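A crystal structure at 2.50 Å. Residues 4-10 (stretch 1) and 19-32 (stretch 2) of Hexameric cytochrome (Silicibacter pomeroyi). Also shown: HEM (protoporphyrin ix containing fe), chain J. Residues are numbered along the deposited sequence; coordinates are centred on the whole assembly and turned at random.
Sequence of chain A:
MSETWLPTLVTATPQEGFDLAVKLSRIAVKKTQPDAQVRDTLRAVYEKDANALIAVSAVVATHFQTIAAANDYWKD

Stretch 1 (4-10) TWLPTLV
Stretch 2, residues 19-32: DLAVKLSRIAVKKT

Residues 19-32 form a helix that begins earlier in the chain. Residues 4-10 form an irregular strand-less segment that lies along one side of it. The two run in opposite directions: Leu9 sits nearest Leu20 (CA to CA 7.8 Å), Leu6 nearest Leu24 (CA to CA 8.7 Å), and Trp5 nearest Ile27 (CA to CA 9.4 Å). The contact buries 391 Å², both sides summed, and is mostly apolar.

The helix has phi near -55 to -86° and psi near -15 to -52°. Its i to i+4 bonds include Lys23 N to Asp19 O (3.0 Å), Leu24 N to Leu20 O (2.8 Å), Lys30 N to Arg26 O (2.8 Å) and Lys31 N to Ile27 O (2.9 Å). The segment has phi/psi of -88/-34 at Trp5, -115/79 at Leu6, -68/-48 at Pro7, -152/168 at Thr8, -104/-9 at Leu9 and -68/129 at Val10.

Asp19 does not reach the segment. Leu20 points toward it, with chi1 t and chi2 p. Its CD1 meets CD1 of Leu6 at 3.8 Å. Its CD2 lies 3.8 Å from CA of Leu9 and 3.8 Å from O of Thr8, so this methyl packs on backbone.

Ala21 and Val22 are out of reach of the segment. Val22 (t) instead places CG1 3.5 Å from CMA of the heme.

Lys23 points toward the segment, with all four chi angles t. The extended chain carries NZ to O of Trp5, where it donates a weak hydrogen bond of 3.4 Å. This is the one hydrogen bond between the stretches.

Leu24 (m, t) starts sideways, but its end comes nearer and touches three residues. CD2 is 3.4 Å from CD2 of Leu6 (t, p) and 4.1 Å from CZ3 of Trp5, at the ring edge. CD1 is 4.2 Å from CD2 of Leu9 (m, t). Leu6 and Leu9 also start sideways and turn their ends to the helix.

Ser25 (m) bonds its own helix, OG to Ala21 O at 2.9 Å. Its O lies 3.2 Å from CBB of the heme. Arg26 (m, t, p, with chi4 177°) lays its guanidinium face over the heme, NH1 to C1A 3.2 Å.

Ile27 points toward Trp5. Its chi1 of 113° and chi2 of 93° lie between the usual wells. CD1 sits over one face of the indole, 3.6 Å from the centroid of the six-membered ring and 24° off the normal, a CH-pi contact. Its closest ring atom is CH2 of Trp5, at 3.3 Å. Trp5 (chi1 p, chi2 -86°) points toward the helix.

Ala28 faces away. Val29 (t) approaches the heme, CG1 to CMC 3.6 Å. Lys30 is exposed and makes no contact with the segment.

Lys31 (m, t, t, t) points toward the segment. Its NZ is 2.9 Å from CZ2 of Trp5, oblique to the ring, and is hydrogen-bonded elsewhere in the structure. Thr32 (p) bonds OG1 to Val29 O at 3.0 Å.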

# COMPACT_ATOMS: atom_id res chain seq x y z
N THR A 4 -22.49 2.02 18.80
CA THR A 4 -21.10 2.24 19.32
C THR A 4 -20.22 0.98 19.25
O THR A 4 -19.92 0.33 20.26
CB THR A 4 -21.14 2.80 20.75
N TRP A 5 -19.79 0.65 18.02
CA TRP A 5 -18.88 -0.48 17.74
C TRP A 5 -17.39 -0.11 17.83
O TRP A 5 -16.56 -0.95 18.21
CB TRP A 5 -19.18 -1.08 16.36
CG TRP A 5 -19.12 -0.05 15.26
CD1 TRP A 5 -20.13 0.77 14.84
CD2 TRP A 5 -17.98 0.28 14.46
NE1 TRP A 5 -19.70 1.60 13.83
CE2 TRP A 5 -18.38 1.31 13.57
CE3 TRP A 5 -16.66 -0.19 14.40
CZ2 TRP A 5 -17.50 1.88 12.64
CZ3 TRP A 5 -15.78 0.37 13.46
CH2 TRP A 5 -16.21 1.40 12.60
N LEU A 6 -17.02 1.12 17.46
CA LEU A 6 -15.61 1.53 17.57
C LEU A 6 -15.36 2.65 18.58
O LEU A 6 -15.19 3.82 18.17
CB LEU A 6 -15.00 1.86 16.22
CG LEU A 6 -13.47 1.74 16.18
CD1 LEU A 6 -12.98 0.34 16.55
CD2 LEU A 6 -12.91 2.15 14.83
N PRO A 7 -15.32 2.31 19.89
CA PRO A 7 -15.15 3.31 20.96
C PRO A 7 -13.77 3.95 20.94
O PRO A 7 -13.66 5.18 21.03
CB PRO A 7 -15.36 2.49 22.25
CG PRO A 7 -15.06 1.10 21.88
CD PRO A 7 -15.44 0.94 20.43
N THR A 8 -12.73 3.12 20.84
CA THR A 8 -11.34 3.58 20.84
C THR A 8 -10.41 2.66 20.08
O THR A 8 -10.76 1.53 19.73
CB THR A 8 -10.75 3.69 22.26
OG1 THR A 8 -10.92 2.44 22.94
CG2 THR A 8 -11.38 4.84 23.07
N LEU A 9 -9.21 3.17 19.85
CA LEU A 9 -8.14 2.44 19.22
C LEU A 9 -7.16 2.04 20.29
O LEU A 9 -6.22 1.29 20.03
CB LEU A 9 -7.41 3.33 18.23
CG LEU A 9 -8.12 3.94 17.03
CD1 LEU A 9 -7.11 4.84 16.31
CD2 LEU A 9 -8.66 2.84 16.12
N VAL A 10 -7.35 2.57 21.48
CA VAL A 10 -6.47 2.22 22.59
C VAL A 10 -6.73 0.74 22.95
O VAL A 10 -7.87 0.31 23.12
CB VAL A 10 -6.64 3.16 23.78
CG1 VAL A 10 -5.68 2.80 24.89
CG2 VAL A 10 -6.42 4.61 23.33
N ASP A 19 -5.98 -8.00 16.90
CA ASP A 19 -7.39 -8.43 16.82
C ASP A 19 -8.29 -7.24 16.52
O ASP A 19 -9.31 -7.39 15.85
CB ASP A 19 -7.86 -9.09 18.11
CG ASP A 19 -7.05 -10.32 18.45
OD1 ASP A 19 -6.99 -11.25 17.62
OD2 ASP A 19 -6.49 -10.33 19.58
N LEU A 20 -7.92 -6.07 17.02
CA LEU A 20 -8.68 -4.88 16.68
C LEU A 20 -8.45 -4.56 15.21
O LEU A 20 -9.35 -4.08 14.54
CB LEU A 20 -8.31 -3.69 17.59
CG LEU A 20 -9.02 -2.35 17.30
CD1 LEU A 20 -10.52 -2.52 17.28
CD2 LEU A 20 -8.63 -1.24 18.27
N ALA A 21 -7.24 -4.84 14.73
CA ALA A 21 -6.86 -4.60 13.33
C ALA A 21 -7.62 -5.52 12.37
O ALA A 21 -8.07 -5.08 11.31
CB ALA A 21 -5.37 -4.77 13.13
N VAL A 22 -7.76 -6.80 12.76
CA VAL A 22 -8.54 -7.77 11.99
C VAL A 22 -9.99 -7.30 12.01
O VAL A 22 -10.72 -7.42 11.00
CB VAL A 22 -8.44 -9.22 12.58
CG1 VAL A 22 -9.27 -10.20 11.74
CG2 VAL A 22 -6.99 -9.70 12.64
N LYS A 23 -10.41 -6.75 13.15
CA LYS A 23 -11.78 -6.28 13.28
C LYS A 23 -12.03 -5.14 12.34
O LYS A 23 -12.98 -5.18 11.57
CB LYS A 23 -12.11 -5.86 14.72
CG LYS A 23 -13.51 -5.30 14.89
CD LYS A 23 -13.84 -5.08 16.34
CE LYS A 23 -15.19 -4.41 16.52
NZ LYS A 23 -15.46 -4.13 17.98
N LEU A 24 -11.17 -4.13 12.39
CA LEU A 24 -11.30 -2.96 11.53
C LEU A 24 -11.37 -3.30 10.04
O LEU A 24 -12.01 -2.59 9.26
CB LEU A 24 -10.18 -1.96 11.81
CG LEU A 24 -10.35 -1.12 13.07
CD1 LEU A 24 -9.39 0.05 13.06
CD2 LEU A 24 -11.79 -0.62 13.24
N SER A 25 -10.71 -4.39 9.67
CA SER A 25 -10.66 -4.83 8.29
C SER A 25 -12.01 -5.38 7.87
O SER A 25 -12.47 -5.12 6.77
CB SER A 25 -9.59 -5.91 8.11
OG SER A 25 -8.30 -5.42 8.45
N ARG A 26 -12.63 -6.15 8.76
CA ARG A 26 -13.89 -6.81 8.44
C ARG A 26 -15.07 -5.87 8.48
O ARG A 26 -16.07 -6.10 7.78
CB ARG A 26 -14.13 -7.95 9.40
CG ARG A 26 -13.03 -8.99 9.39
CD ARG A 26 -13.41 -10.15 10.27
NE ARG A 26 -14.72 -10.62 9.90
CZ ARG A 26 -15.32 -11.67 10.43
NH1 ARG A 26 -14.70 -12.36 11.38
NH2 ARG A 26 -16.54 -12.00 10.02
N ILE A 27 -14.98 -4.82 9.29
CA ILE A 27 -16.10 -3.91 9.42
C ILE A 27 -16.24 -3.11 8.13
O ILE A 27 -17.36 -2.81 7.70
CB ILE A 27 -16.08 -3.03 10.74
CG1 ILE A 27 -15.87 -1.55 10.45
CG2 ILE A 27 -15.07 -3.51 11.77
CD1 ILE A 27 -17.15 -0.78 10.30
N ALA A 28 -15.13 -2.77 7.48
CA ALA A 28 -15.21 -2.10 6.17
C ALA A 28 -16.02 -2.96 5.21
O ALA A 28 -16.82 -2.46 4.42
CB ALA A 28 -13.84 -1.82 5.60
N VAL A 29 -15.81 -4.27 5.30
CA VAL A 29 -16.49 -5.23 4.46
C VAL A 29 -17.97 -5.31 4.81
O VAL A 29 -18.83 -5.19 3.93
CB VAL A 29 -15.83 -6.62 4.58
CG1 VAL A 29 -16.67 -7.65 3.85
CG2 VAL A 29 -14.42 -6.58 4.02
N LYS A 30 -18.27 -5.49 6.09
CA LYS A 30 -19.65 -5.57 6.55
C LYS A 30 -20.47 -4.32 6.18
O LYS A 30 -21.68 -4.41 5.95
CB LYS A 30 -19.71 -5.86 8.05
CG LYS A 30 -21.07 -6.29 8.57
CD LYS A 30 -20.99 -6.75 10.03
CE LYS A 30 -22.36 -7.11 10.60
NZ LYS A 30 -22.28 -7.83 11.90
N LYS A 31 -19.81 -3.16 6.10
CA LYS A 31 -20.51 -1.92 5.75
C LYS A 31 -20.83 -1.85 4.28
O LYS A 31 -21.91 -1.40 3.89
CB LYS A 31 -19.74 -0.69 6.21
CG LYS A 31 -19.88 -0.47 7.69
CD LYS A 31 -19.48 0.90 8.14
CE LYS A 31 -19.94 1.10 9.60
NZ LYS A 31 -19.23 2.22 10.32
N THR A 32 -19.92 -2.32 3.46
CA THR A 32 -20.06 -2.18 2.03
C THR A 32 -20.89 -3.34 1.48
O THR A 32 -21.37 -3.29 0.35
CB THR A 32 -18.70 -2.15 1.37
OG1 THR A 32 -18.09 -3.41 1.59
CG2 THR A 32 -17.82 -1.08 2.02
CHA HEM J . -14.48 -15.03 9.05
CHB HEM J . -10.86 -11.91 8.71
CHC HEM J . -12.70 -10.22 4.58
CHD HEM J . -16.62 -12.99 5.17
C1A HEM J . -13.33 -14.35 9.32
C2A HEM J . -12.46 -14.59 10.45
C3A HEM J . -11.44 -13.72 10.36
C4A HEM J . -11.66 -12.91 9.17
CMA HEM J . -10.24 -13.57 11.32
CAA HEM J . -12.68 -15.67 11.54
CBA HEM J . -12.30 -17.06 10.99
CGA HEM J . -12.53 -18.13 12.03
O1A HEM J . -12.19 -17.93 13.23
O2A HEM J . -13.07 -19.20 11.68
C1B HEM J . -11.06 -11.17 7.57
C2B HEM J . -10.22 -10.07 7.14
C3B HEM J . -10.72 -9.60 5.99
C4B HEM J . -11.89 -10.38 5.67
CMB HEM J . -8.97 -9.58 7.91
CAB HEM J . -10.15 -8.44 5.14
CBB HEM J . -10.84 -7.29 5.02
C1C HEM J . -13.91 -10.84 4.37
C2C HEM J . -14.76 -10.65 3.23
C3C HEM J . -15.85 -11.41 3.38
C4C HEM J . -15.72 -12.11 4.64
CMC HEM J . -14.41 -9.72 2.05
CAC HEM J . -17.03 -11.57 2.41
CBC HEM J . -17.87 -10.58 2.17
C1D HEM J . -16.41 -13.79 6.27
C2D HEM J . -17.37 -14.73 6.80
C3D HEM J . -16.70 -15.34 8.00
C4D HEM J . -15.40 -14.73 8.08
CMD HEM J . -18.79 -15.06 6.30
CAD HEM J . -17.31 -16.42 8.91
CBD HEM J . -16.84 -17.73 8.27
CGD HEM J . -17.33 -18.94 9.01
O1D HEM J . -18.57 -19.16 8.96
O2D HEM J . -16.48 -19.65 9.63
NA HEM J . -12.81 -13.33 8.55
NB HEM J . -12.07 -11.33 6.64
NC HEM J . -14.52 -11.75 5.23
ND HEM J . -15.25 -13.82 7.05
FE HEM J . -13.52 -12.68 6.79